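Local coordinates for (S)-ureidoglycine aminohydrolase (Escherichia coli, PDB 1RC6), which catalyses the manganese-dependent hydrolysis of (S)-2-ureidoglycine to (S)-ureidoglycolate and ammonia during the anaerobic use of allantoin as a nitrogen source, at residues I49-K54 and F59-V64; Q74-E79 and L131-Y136; Q210-Y213 and N218-P221; R18-V21 and A27-T30; G90-K95 and F101-G106. One frame throughout, in Å; residues are numbered along the deposited sequence.

Contact 1 (I49-K54 and F59-V64)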
# COMPACT_ATOMS: atom_id res chain seq x y z
N ILE A 49 -6.86 -7.22 6.59
CA ILE A 49 -6.86 -7.38 5.14
C ILE A 49 -7.69 -6.27 4.48
O ILE A 49 -8.76 -5.91 4.97
CB ILE A 49 -7.45 -8.74 4.77
CG1 ILE A 49 -6.58 -9.84 5.35
CG2 ILE A 49 -7.57 -8.87 3.28
CD1 ILE A 49 -7.24 -11.20 5.34
N LEU A 50 -7.18 -5.73 3.37
CA LEU A 50 -7.86 -4.65 2.64
C LEU A 50 -8.38 -5.14 1.30
O LEU A 50 -9.40 -5.80 1.24
CB LEU A 50 -6.90 -3.48 2.47
CG LEU A 50 -6.36 -3.01 3.83
CD1 LEU A 50 -5.38 -1.88 3.65
CD2 LEU A 50 -7.51 -2.57 4.71
N SER A 51 -7.70 -4.81 0.21
CA SER A 51 -8.17 -5.28 -1.08
C SER A 51 -7.93 -6.79 -1.25
O SER A 51 -6.97 -7.34 -0.72
CB SER A 51 -7.45 -4.51 -2.20
OG SER A 51 -7.75 -3.12 -2.13
N THR A 52 -8.82 -7.45 -1.98
CA THR A 52 -8.71 -8.88 -2.26
C THR A 52 -9.44 -9.10 -3.57
O THR A 52 -10.19 -8.24 -4.01
CB THR A 52 -9.43 -9.74 -1.20
OG1 THR A 52 -10.84 -9.50 -1.26
CG2 THR A 52 -8.94 -9.41 0.20
N PRO A 53 -9.22 -10.25 -4.23
CA PRO A 53 -9.89 -10.52 -5.50
C PRO A 53 -11.40 -10.43 -5.37
O PRO A 53 -12.09 -10.02 -6.29
CB PRO A 53 -9.43 -11.93 -5.83
CG PRO A 53 -8.03 -11.93 -5.33
CD PRO A 53 -8.19 -11.27 -3.96
N LYS A 54 -11.91 -10.81 -4.20
CA LYS A 54 -13.34 -10.78 -3.95
C LYS A 54 -13.85 -9.36 -4.05
O LYS A 54 -15.06 -9.13 -4.12
CB LYS A 54 -13.65 -11.38 -2.58
CG LYS A 54 -15.07 -11.91 -2.49
CD LYS A 54 -15.23 -12.95 -1.40
CE LYS A 54 -16.57 -13.68 -1.52
NZ LYS A 54 -17.75 -12.76 -1.42
N PHE A 59 -4.76 -8.39 -6.48
CA PHE A 59 -3.72 -8.40 -5.46
C PHE A 59 -4.40 -8.45 -4.11
O PHE A 59 -5.63 -8.37 -4.03
CB PHE A 59 -2.86 -7.14 -5.53
CG PHE A 59 -3.65 -5.85 -5.42
CD1 PHE A 59 -4.17 -5.23 -6.56
CD2 PHE A 59 -3.86 -5.25 -4.18
CE1 PHE A 59 -4.89 -4.04 -6.46
CE2 PHE A 59 -4.58 -4.06 -4.07
CZ PHE A 59 -5.10 -3.45 -5.22
N VAL A 60 -3.61 -8.60 -3.06
CA VAL A 60 -4.16 -8.60 -1.71
C VAL A 60 -3.23 -7.69 -0.95
O VAL A 60 -2.02 -7.87 -1.03
CB VAL A 60 -4.10 -9.96 -1.03
CG1 VAL A 60 -4.75 -9.86 0.33
CG2 VAL A 60 -4.79 -11.02 -1.88
N ASP A 61 -3.76 -6.70 -0.25
CA ASP A 61 -2.88 -5.83 0.52
C ASP A 61 -3.36 -5.77 1.96
O ASP A 61 -4.50 -6.13 2.26
CB ASP A 61 -2.75 -4.45 -0.12
CG ASP A 61 -4.07 -3.80 -0.41
OD1 ASP A 61 -4.05 -2.73 -1.05
OD2 ASP A 61 -5.13 -4.34 -0.00
N TYR A 62 -2.47 -5.37 2.86
CA TYR A 62 -2.80 -5.35 4.28
C TYR A 62 -2.29 -4.14 5.02
O TYR A 62 -1.41 -3.41 4.57
CB TYR A 62 -2.18 -6.55 5.01
CG TYR A 62 -2.15 -7.87 4.29
CD1 TYR A 62 -1.50 -8.01 3.07
CD2 TYR A 62 -2.76 -8.99 4.85
CE1 TYR A 62 -1.46 -9.25 2.41
CE2 TYR A 62 -2.72 -10.23 4.21
CZ TYR A 62 -2.07 -10.35 2.99
OH TYR A 62 -2.04 -11.58 2.38
N LEU A 63 -2.85 -3.96 6.21
CA LEU A 63 -2.44 -2.91 7.11
C LEU A 63 -2.17 -3.72 8.38
O LEU A 63 -3.04 -4.46 8.84
CB LEU A 63 -3.56 -1.91 7.33
CG LEU A 63 -3.21 -0.66 8.12
CD1 LEU A 63 -4.37 0.33 8.00
CD2 LEU A 63 -2.95 -1.00 9.59
N VAL A 64 -0.97 -3.61 8.92
CA VAL A 64 -0.65 -4.39 10.10
C VAL A 64 0.07 -3.57 11.16
O VAL A 64 1.14 -3.00 10.90
CB VAL A 64 0.24 -5.60 9.74
CG1 VAL A 64 0.39 -6.52 10.94
CG2 VAL A 64 -0.35 -6.35 8.55
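Asp61 and Ser51 join the end of an edge strand to its neighbour, through the carboxylate of one and the backbone N-H of the other. The torsion about CA-CB of Asp61 (chi1 52°) sets CG between the backbone N and the carbonyl carbon. From CB, which packs against the carbonyl oxygen of Leu131, the chain continues to CG, which lies in the plane of the Phe59 ring, at its edge. There it forks. OD2 accepts a bent bond from Ser51 N at 2.6 Å, met nearly along the C-O axis, and sits 3.2 Å from Leu50 CB. OD1 is hydrogen-bonded to the hydroxyl of Tyr227, which also bonds Ser51 OG. The backbone adds a straighter bond from Leu50 N to Asp61 O (2.9 Å) and a weak one from Asp61 N to Ser51 O.

Apolar groups flank this polar centre. Ile49 and Tyr62, an antiparallel non-hydrogen-bonded pair, lie side by side and point the same way, with Ile49 CG1 3.9 Å from Tyr62 CD2. Phe59 CE2 lies 3.5 Å from Ser51 CB, and the Phe59 ring stacks on Tyr132. Replacing Asp61 by an alanine removes the carboxylate and would probably leave Ser51 N and the Tyr227 hydroxyl without that partner. Because Tyr227 belongs to a strand of the other large sheet, the buried carboxylate is shared between a local turn and the meeting of the N- and C-terminal cupin domains; its two polar contacts would be expected to stabilise a negative charge there.

Contact 2 (Q74-E79 and L131-Y136)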
# COMPACT_ATOMS: atom_id res chain seq x y z
N GLN A 74 7.55 -16.55 10.05
CA GLN A 74 7.34 -17.72 9.23
C GLN A 74 7.69 -17.53 7.77
O GLN A 74 8.07 -18.47 7.10
CB GLN A 74 5.90 -18.16 9.35
CG GLN A 74 5.49 -19.24 8.38
CD GLN A 74 4.05 -19.67 8.59
OE1 GLN A 74 3.66 -20.03 9.70
NE2 GLN A 74 3.24 -19.63 7.53
N GLY A 75 7.57 -16.31 7.27
CA GLY A 75 7.85 -16.07 5.87
C GLY A 75 6.57 -15.68 5.17
O GLY A 75 5.66 -16.49 5.03
N PHE A 76 6.50 -14.42 4.73
CA PHE A 76 5.32 -13.89 4.08
C PHE A 76 5.05 -14.30 2.63
O PHE A 76 3.94 -14.75 2.31
CB PHE A 76 5.32 -12.36 4.18
CG PHE A 76 4.16 -11.70 3.49
CD1 PHE A 76 2.86 -12.12 3.74
CD2 PHE A 76 4.37 -10.66 2.59
CE1 PHE A 76 1.77 -11.51 3.10
CE2 PHE A 76 3.30 -10.04 1.95
CZ PHE A 76 2.00 -10.46 2.20
N GLY A 77 6.04 -14.15 1.76
CA GLY A 77 5.82 -14.50 0.36
C GLY A 77 5.08 -15.77 -0.07
O GLY A 77 4.03 -16.13 0.46
N GLY A 78 5.64 -16.44 -1.07
CA GLY A 78 5.05 -17.66 -1.61
C GLY A 78 5.52 -17.86 -3.04
O GLY A 78 5.99 -16.91 -3.67
N GLU A 79 5.42 -19.08 -3.56
CA GLU A 79 5.86 -19.35 -4.93
C GLU A 79 5.12 -18.53 -5.98
O GLU A 79 3.89 -18.48 -5.99
CB GLU A 79 5.74 -20.84 -5.25
CG GLU A 79 6.83 -21.71 -4.63
CD GLU A 79 8.23 -21.26 -5.05
OE1 GLU A 79 8.51 -21.28 -6.27
OE2 GLU A 79 9.04 -20.89 -4.17
N LEU A 131 1.29 -3.88 3.92
CA LEU A 131 1.71 -5.04 3.15
C LEU A 131 0.96 -5.21 1.86
O LEU A 131 -0.20 -4.83 1.76
CB LEU A 131 1.54 -6.32 3.96
CG LEU A 131 2.73 -6.72 4.82
CD1 LEU A 131 2.38 -7.99 5.55
CD2 LEU A 131 3.98 -6.91 3.94
N TYR A 132 1.63 -5.82 0.88
CA TYR A 132 1.05 -6.01 -0.43
C TYR A 132 1.63 -7.23 -1.11
O TYR A 132 2.82 -7.50 -0.99
CB TYR A 132 1.31 -4.77 -1.27
CG TYR A 132 0.85 -4.86 -2.71
CD1 TYR A 132 1.58 -5.55 -3.67
CD2 TYR A 132 -0.32 -4.21 -3.13
CE1 TYR A 132 1.18 -5.57 -5.01
CE2 TYR A 132 -0.73 -4.24 -4.46
CZ TYR A 132 0.02 -4.91 -5.39
OH TYR A 132 -0.34 -4.88 -6.72
N LYS A 133 0.79 -7.97 -1.83
CA LYS A 133 1.26 -9.14 -2.55
C LYS A 133 0.40 -9.36 -3.78
O LYS A 133 -0.77 -9.00 -3.78
CB LYS A 133 1.21 -10.38 -1.67
CG LYS A 133 -0.21 -10.88 -1.37
CD LYS A 133 -0.21 -12.25 -0.71
CE LYS A 133 -1.62 -12.71 -0.41
NZ LYS A 133 -1.67 -14.07 0.17
N ARG A 134 0.99 -9.93 -4.82
CA ARG A 134 0.27 -10.23 -6.06
C ARG A 134 1.00 -11.38 -6.75
O ARG A 134 2.13 -11.70 -6.39
CB ARG A 134 0.22 -9.02 -7.00
CG ARG A 134 1.52 -8.70 -7.67
CD ARG A 134 1.40 -7.52 -8.62
NE ARG A 134 0.49 -7.78 -9.74
CZ ARG A 134 -0.70 -7.19 -9.88
NH1 ARG A 134 -1.12 -6.31 -8.97
NH2 ARG A 134 -1.47 -7.50 -10.91
N ARG A 135 0.35 -11.99 -7.72
CA ARG A 135 0.96 -13.08 -8.45
C ARG A 135 1.77 -12.47 -9.60
O ARG A 135 1.22 -11.87 -10.52
CB ARG A 135 -0.11 -14.05 -8.95
CG ARG A 135 0.43 -15.29 -9.64
CD ARG A 135 -0.42 -16.51 -9.31
NE ARG A 135 -1.83 -16.33 -9.63
CZ ARG A 135 -2.79 -17.20 -9.34
NH1 ARG A 135 -2.50 -18.34 -8.71
NH2 ARG A 135 -4.05 -16.95 -9.67
N TYR A 136 3.09 -12.62 -9.52
CA TYR A 136 3.98 -12.08 -10.53
C TYR A 136 3.82 -12.65 -11.94
O TYR A 136 3.57 -13.85 -12.13
CB TYR A 136 5.42 -12.27 -10.08
CG TYR A 136 6.42 -11.83 -11.11
CD1 TYR A 136 7.05 -12.75 -11.94
CD2 TYR A 136 6.72 -10.48 -11.27
CE1 TYR A 136 7.96 -12.34 -12.91
CE2 TYR A 136 7.62 -10.05 -12.24
CZ TYR A 136 8.24 -10.98 -13.06
OH TYR A 136 9.14 -10.55 -14.02
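Tyr132 meets Phe76 with its backbone and Arg134 with its side chain: its carbonyl oxygen lies near the plane of the Phe76 ring, at the edge, while its hydroxyl accepts a 2.8 Å bond from Arg134 NH1. The hydroxyl lies in the guanidinium plane, and Arg134 NH2 has a second partner in Ser58 OG. The side chain of Tyr132 points away from Phe76.

Phe76 alone carries the loop's side of the contact. With CG anti to the backbone N (chi1 177°), its ring reaches strand 127-135. Leu131 comes from the opposite direction and sets CD1 over one face, 4.2 Å from the ring centroid and 9° off the normal, a CH-pi contact; its other methyl, CD2, is 3.8 Å from Phe76 CE2. Lys133 crosses obliquely beside the ring, its CB 4.0 Å from Phe76 CZ, and its extended chain brings CD near the same atom. A serine in place of Phe76 would probably open a gap over Leu131 CD1 and take from Lys133 its contact on the loop's side.

The backbone of Phe76 is bonded to Met117, and its ring also touches Thr83. The loop before strand 81-89 thus lies against strands 127-135 and 81-89, neighbours in the antiparallel sheet of the N-terminal cupin domain, whose fold is a jelly-roll beta-barrel.

Contact 3 (Q210-Y213 and N218-P221)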
# COMPACT_ATOMS: atom_id res chain seq x y z
N GLN A 210 -5.02 15.42 5.12
CA GLN A 210 -6.44 15.28 4.92
C GLN A 210 -6.77 15.92 3.59
O GLN A 210 -6.21 16.95 3.24
CB GLN A 210 -7.17 16.00 6.05
CG GLN A 210 -8.63 16.25 5.79
CD GLN A 210 -9.29 16.99 6.94
OE1 GLN A 210 -8.80 18.04 7.37
NE2 GLN A 210 -10.40 16.46 7.43
N GLY A 211 -7.66 15.30 2.85
CA GLY A 211 -8.02 15.86 1.56
C GLY A 211 -9.40 15.42 1.17
O GLY A 211 -10.14 14.89 1.99
N VAL A 212 -9.76 15.66 -0.08
CA VAL A 212 -11.06 15.26 -0.58
C VAL A 212 -10.88 14.54 -1.91
O VAL A 212 -10.18 15.02 -2.81
CB VAL A 212 -11.99 16.47 -0.76
CG1 VAL A 212 -13.33 16.03 -1.31
CG2 VAL A 212 -12.18 17.16 0.58
N TYR A 213 -11.50 13.38 -2.01
CA TYR A 213 -11.42 12.57 -3.21
C TYR A 213 -12.73 12.60 -3.96
O TYR A 213 -13.78 12.87 -3.38
CB TYR A 213 -11.09 11.12 -2.85
CG TYR A 213 -9.76 10.63 -3.35
CD1 TYR A 213 -8.57 11.24 -2.93
CD2 TYR A 213 -9.68 9.57 -4.24
CE1 TYR A 213 -7.33 10.78 -3.38
CE2 TYR A 213 -8.45 9.10 -4.70
CZ TYR A 213 -7.28 9.71 -4.27
OH TYR A 213 -6.07 9.25 -4.73
N ASN A 218 -18.66 11.42 -6.69
CA ASN A 218 -19.08 11.94 -5.40
C ASN A 218 -17.88 12.28 -4.54
O ASN A 218 -16.92 11.52 -4.44
CB ASN A 218 -19.98 10.93 -4.68
CG ASN A 218 -21.36 10.84 -5.31
OD1 ASN A 218 -22.15 11.78 -5.26
ND2 ASN A 218 -21.65 9.69 -5.93
N TRP A 219 -17.94 13.45 -3.92
CA TRP A 219 -16.85 13.89 -3.07
C TRP A 219 -16.90 13.18 -1.73
O TRP A 219 -17.97 13.06 -1.12
CB TRP A 219 -16.90 15.40 -2.87
CG TRP A 219 -16.82 16.13 -4.15
CD1 TRP A 219 -17.86 16.48 -4.97
CD2 TRP A 219 -15.63 16.57 -4.81
NE1 TRP A 219 -17.38 17.11 -6.09
CE2 TRP A 219 -16.01 17.17 -6.02
CE3 TRP A 219 -14.26 16.50 -4.49
CZ2 TRP A 219 -15.09 17.72 -6.91
CZ3 TRP A 219 -13.34 17.04 -5.38
CH2 TRP A 219 -13.76 17.64 -6.58
N ILE A 220 -15.75 12.70 -1.29
CA ILE A 220 -15.67 12.00 -0.02
C ILE A 220 -14.48 12.49 0.77
O ILE A 220 -13.34 12.38 0.32
CB ILE A 220 -15.50 10.48 -0.21
CG1 ILE A 220 -16.68 9.90 -1.00
CG2 ILE A 220 -15.42 9.79 1.15
CD1 ILE A 220 -18.01 9.99 -0.28
N PRO A 221 -14.72 13.06 1.95
CA PRO A 221 -13.54 13.50 2.69
C PRO A 221 -12.68 12.28 2.97
O PRO A 221 -13.17 11.21 3.34
CB PRO A 221 -14.13 14.14 3.95
CG PRO A 221 -15.48 13.47 4.10
CD PRO A 221 -15.97 13.35 2.68
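The torsions of Val212 and Trp219 bring their side chains together at about a right angle. In Val212 the methyl CG1 is anti to the backbone N (chi1 179°), which turns it across to the partner strand. The Trp219 indole has CG anti to the carbonyl carbon (chi1 -59°) and its ring plane roughly perpendicular to the CA-CB-CG plane (chi2 88°). The methyl therefore meets the edge of the indole, near its plane, with Val212 CG1 3.3 Å from Trp219 CE3; the same methyl lies 3.9 Å from Trp219 CB. Both side chains also touch Tyr239 of the adjoining strand.

Strands 210-214 and 219-223 form a beta hairpin at the border of one sheet of the C-terminal cupin domain. Tyr213 and Ile220 are its antiparallel hydrogen-bonded pair: Tyr213 N gives a nearly straight bond to Ile220 O at 3.1 Å, and Ile220 N returns one to Tyr213 O at 2.9 Å. That second oxygen also takes a CA-H...O contact from Trp219 CA at 3.2 Å. Val212 and Pro221, the next pair, are non-hydrogen-bonded and share the opposite face.

Tyr213 leads inward from the hairpin, packing on Ile228 and Met230. At the nearest atoms its side chain comes to about 3 Å from that of Tyr249 and about 4 Å from that of Gln236, two residues that by similarity bind the substrate, Gln236 probably the manganese as well.

Contact 4 (R18-V21 and A27-T30)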
# COMPACT_ATOMS: atom_id res chain seq x y z
N ARG A 18 -17.91 6.35 6.72
CA ARG A 18 -17.70 6.74 5.33
C ARG A 18 -17.42 5.52 4.44
O ARG A 18 -17.42 5.62 3.21
CB ARG A 18 -16.57 7.77 5.24
CG ARG A 18 -16.97 9.13 5.79
CD ARG A 18 -15.84 10.14 5.74
NE ARG A 18 -14.77 9.82 6.68
CZ ARG A 18 -13.62 9.24 6.35
NH1 ARG A 18 -13.37 8.91 5.09
NH2 ARG A 18 -12.72 8.98 7.29
N ALA A 19 -17.20 4.38 5.08
CA ALA A 19 -16.92 3.12 4.39
C ALA A 19 -17.97 2.79 3.32
O ALA A 19 -19.03 2.25 3.63
CB ALA A 19 -16.81 1.98 5.40
N ILE A 20 -17.66 3.10 2.07
CA ILE A 20 -18.57 2.84 0.96
C ILE A 20 -17.94 1.84 -0.00
O ILE A 20 -16.72 1.74 -0.09
CB ILE A 20 -18.88 4.12 0.18
CG1 ILE A 20 -19.63 3.79 -1.11
CG2 ILE A 20 -17.58 4.86 -0.14
CD1 ILE A 20 -20.96 3.06 -0.90
N VAL A 21 -18.78 1.11 -0.73
CA VAL A 21 -18.30 0.12 -1.68
C VAL A 21 -19.07 0.13 -3.00
O VAL A 21 -20.27 0.40 -3.03
CB VAL A 21 -18.38 -1.30 -1.08
CG1 VAL A 21 -18.13 -2.36 -2.15
CG2 VAL A 21 -17.37 -1.42 0.05
N ALA A 27 -13.92 1.42 -3.60
CA ALA A 27 -14.32 1.15 -2.23
C ALA A 27 -13.51 2.01 -1.30
O ALA A 27 -12.30 2.15 -1.47
CB ALA A 27 -14.08 -0.31 -1.91
N LEU A 28 -14.17 2.62 -0.32
CA LEU A 28 -13.48 3.44 0.66
C LEU A 28 -13.59 2.62 1.93
O LEU A 28 -14.67 2.29 2.38
CB LEU A 28 -14.19 4.79 0.82
CG LEU A 28 -13.68 5.80 1.86
CD1 LEU A 28 -13.97 5.28 3.25
CD2 LEU A 28 -12.21 6.05 1.70
N LEU A 29 -12.44 2.26 2.48
CA LEU A 29 -12.39 1.47 3.69
C LEU A 29 -11.68 2.23 4.78
O LEU A 29 -10.75 2.98 4.51
CB LEU A 29 -11.64 0.16 3.43
CG LEU A 29 -12.39 -1.08 2.95
CD1 LEU A 29 -13.59 -0.71 2.09
CD2 LEU A 29 -11.42 -1.94 2.19
N THR A 30 -12.13 2.04 6.01
CA THR A 30 -11.53 2.70 7.15
C THR A 30 -11.06 1.62 8.10
O THR A 30 -11.72 1.38 9.11
CB THR A 30 -12.54 3.59 7.87
OG1 THR A 30 -13.08 4.56 6.96
CG2 THR A 30 -11.86 4.29 9.05
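Segments 18-21 and 27-30 form a short antiparallel hairpin, in which Leu28 N gives Ile20 O a bond of 2.7 Å with an N-H...O angle of 160° and Val21 and Ala27 are a non-hydrogen-bonded pair. Ala27 CA approaches the same Ile20 oxygen as a CA-H donor, and Ala19 CA makes a like contact to Leu28 O at 3.1 Å.

Leu28 has the most extensive contact, reaching both Ile20 and Arg18. Its CB is 3.5 Å from Ile20 CG2, the two side chains crossing at about a right angle. With chi1 at 177°, CG is swung away from the backbone N, and CD1 comes to lie 3.5 Å from Arg18 O and 4.1 Å from Arg18 NH1. On the other face Val21 CG2 meets Ala27 CB at 4.0 Å.

The arginine's chain bends at chi3 and carries the guanidinium to partners beyond the hairpin: NH1 forms a salt bridge with Asp226, and NE bonds Leu15 O. Strand 26-29 is in turn bonded to strand 227-230, through Ala27 with Phe229 and Leu29 with Tyr227. Backbone bonds and apolar side chains thus hold the N-terminal hairpin to the sheet of the C-terminal cupin domain, and Arg18 adds a charged tie to Asp226, outside the two segments.

Contact 5 (G90-K95 and F101-G106)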
# COMPACT_ATOMS: atom_id res chain seq x y z
N GLY A 90 7.41 3.81 12.96
CA GLY A 90 8.09 2.92 13.88
C GLY A 90 9.35 2.37 13.30
O GLY A 90 9.95 2.97 12.41
N ASN A 91 9.76 1.20 13.79
CA ASN A 91 10.98 0.56 13.32
C ASN A 91 10.83 -0.92 13.37
O ASN A 91 10.44 -1.47 14.39
CB ASN A 91 12.18 0.95 14.19
CG ASN A 91 12.70 2.32 13.86
OD1 ASN A 91 12.09 3.32 14.23
ND2 ASN A 91 13.82 2.38 13.13
N ILE A 92 11.17 -1.57 12.26
CA ILE A 92 11.07 -3.01 12.17
C ILE A 92 12.36 -3.59 11.61
O ILE A 92 13.26 -2.87 11.19
CB ILE A 92 9.91 -3.44 11.24
CG1 ILE A 92 10.29 -3.17 9.78
CG2 ILE A 92 8.65 -2.66 11.57
CD1 ILE A 92 9.71 -4.19 8.84
N THR A 93 12.43 -4.91 11.61
CA THR A 93 13.58 -5.62 11.11
C THR A 93 13.07 -6.65 10.13
O THR A 93 12.43 -7.63 10.51
CB THR A 93 14.34 -6.32 12.25
OG1 THR A 93 14.85 -5.33 13.15
CG2 THR A 93 15.50 -7.15 11.71
N ALA A 94 13.33 -6.41 8.86
CA ALA A 94 12.87 -7.33 7.83
C ALA A 94 14.00 -8.22 7.39
O ALA A 94 15.18 -7.88 7.54
CB ALA A 94 12.34 -6.55 6.64
N LYS A 95 13.65 -9.38 6.85
CA LYS A 95 14.63 -10.32 6.38
C LYS A 95 14.16 -11.02 5.12
O LYS A 95 13.02 -11.47 5.03
CB LYS A 95 14.96 -11.34 7.46
CG LYS A 95 15.66 -10.75 8.67
CD LYS A 95 16.12 -11.82 9.66
CE LYS A 95 17.03 -11.22 10.73
NZ LYS A 95 17.68 -12.27 11.54
N PHE A 101 17.33 -6.02 6.99
CA PHE A 101 17.11 -4.60 6.79
C PHE A 101 16.49 -3.96 8.02
O PHE A 101 15.51 -4.46 8.57
CB PHE A 101 16.22 -4.37 5.58
CG PHE A 101 16.66 -5.13 4.35
CD1 PHE A 101 16.32 -6.46 4.18
CD2 PHE A 101 17.42 -4.50 3.37
CE1 PHE A 101 16.74 -7.17 3.05
CE2 PHE A 101 17.85 -5.19 2.24
CZ PHE A 101 17.50 -6.53 2.08
N ALA A 102 17.07 -2.85 8.46
CA ALA A 102 16.57 -2.13 9.61
C ALA A 102 15.74 -1.01 9.01
O ALA A 102 16.27 0.03 8.61
CB ALA A 102 17.72 -1.57 10.44
N LEU A 103 14.43 -1.23 8.96
CA LEU A 103 13.54 -0.25 8.37
C LEU A 103 12.90 0.69 9.38
O LEU A 103 12.33 0.26 10.39
CB LEU A 103 12.46 -0.96 7.56
CG LEU A 103 13.02 -1.92 6.50
CD1 LEU A 103 11.89 -2.70 5.85
CD2 LEU A 103 13.81 -1.14 5.47
N SER A 104 13.00 1.98 9.10
CA SER A 104 12.41 3.01 9.95
C SER A 104 11.27 3.59 9.12
O SER A 104 11.00 3.11 8.02
CB SER A 104 13.44 4.10 10.24
OG SER A 104 13.67 4.89 9.08
N GLU A 105 10.60 4.62 9.63
CA GLU A 105 9.51 5.20 8.88
C GLU A 105 9.94 5.46 7.44
O GLU A 105 11.05 5.91 7.19
CB GLU A 105 9.04 6.51 9.51
CG GLU A 105 7.94 7.15 8.70
CD GLU A 105 7.44 8.43 9.30
OE1 GLU A 105 6.98 8.39 10.46
OE2 GLU A 105 7.51 9.47 8.62
N GLY A 106 9.06 5.16 6.50
CA GLY A 106 9.40 5.36 5.10
C GLY A 106 10.25 4.24 4.54
O GLY A 106 10.48 4.18 3.34
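Ile92 pairs with Leu103 and Ala94 with Phe101 across the beta hairpin 91-104, whose strands run antiparallel at 153° with axes 4.8 Å apart. Each pair exchanges two backbone bonds. Ile92 N reaches Leu103 O at 2.9 Å, whereas the return bond from Leu103 N to Ile92 O is more bent. Ala94 N bonds Phe101 O at 2.9 Å, and Phe101 N gives its bond to Ala94 O.

The side chains of these four residues share one face, turned toward the interior of the cupin sandwich: Ile92 packs on Leu85 and Val87, Leu103 on Val87 and Ser148, and Phe101 on Ser148 and Leu146. Ile92 holds CG1 between the backbone N and the carbonyl carbon (chi1 73°), which brings it against Leu103, with Ile92 CG1 3.8 Å from Leu103 CB and Ile92 CD1 4.0 Å from Leu103 CD1. Leu103 CD1 also reaches Ala94 CB at 4.0 Å, so this one methyl bridges two residues of the partner strand. Thr93 and Ala102 point from the other face.

At the open end of the hairpin Gly90 adopts a positive phi (96°), where a CB would run into the carbonyl oxygen of the preceding residue, and its own carbonyl oxygen receives Ser104 CA as a CA-H...O contact. Next to it the Asn91 amide comes close to the serine, with Asn91 ND2 3.4 Å from Ser104 CB.

Overall arrangement
Along the chain the order is contact 4, contact 1, then contact 2 with contact 5 nested in its loop, and last contact 3. Contacts 1 and 2, centres 12 Å apart, lie on neighbouring strands, 60-67 and 127-135, of the six-stranded sheet and are bonded directly, probably through Tyr62 N to Leu131 O. Contact 5, a hairpin of the three-stranded sheet, lies 18 Å from contact 2, centre to centre. Contacts 3 and 4 touch, 12 Å between centres, across two sheets of the C-terminal cupin domain, 25 to 31 Å between centres from contacts 2 and 5. Contact 4 extends that domain's sheet, so the chain's start packs there before the N-terminal cupin begins.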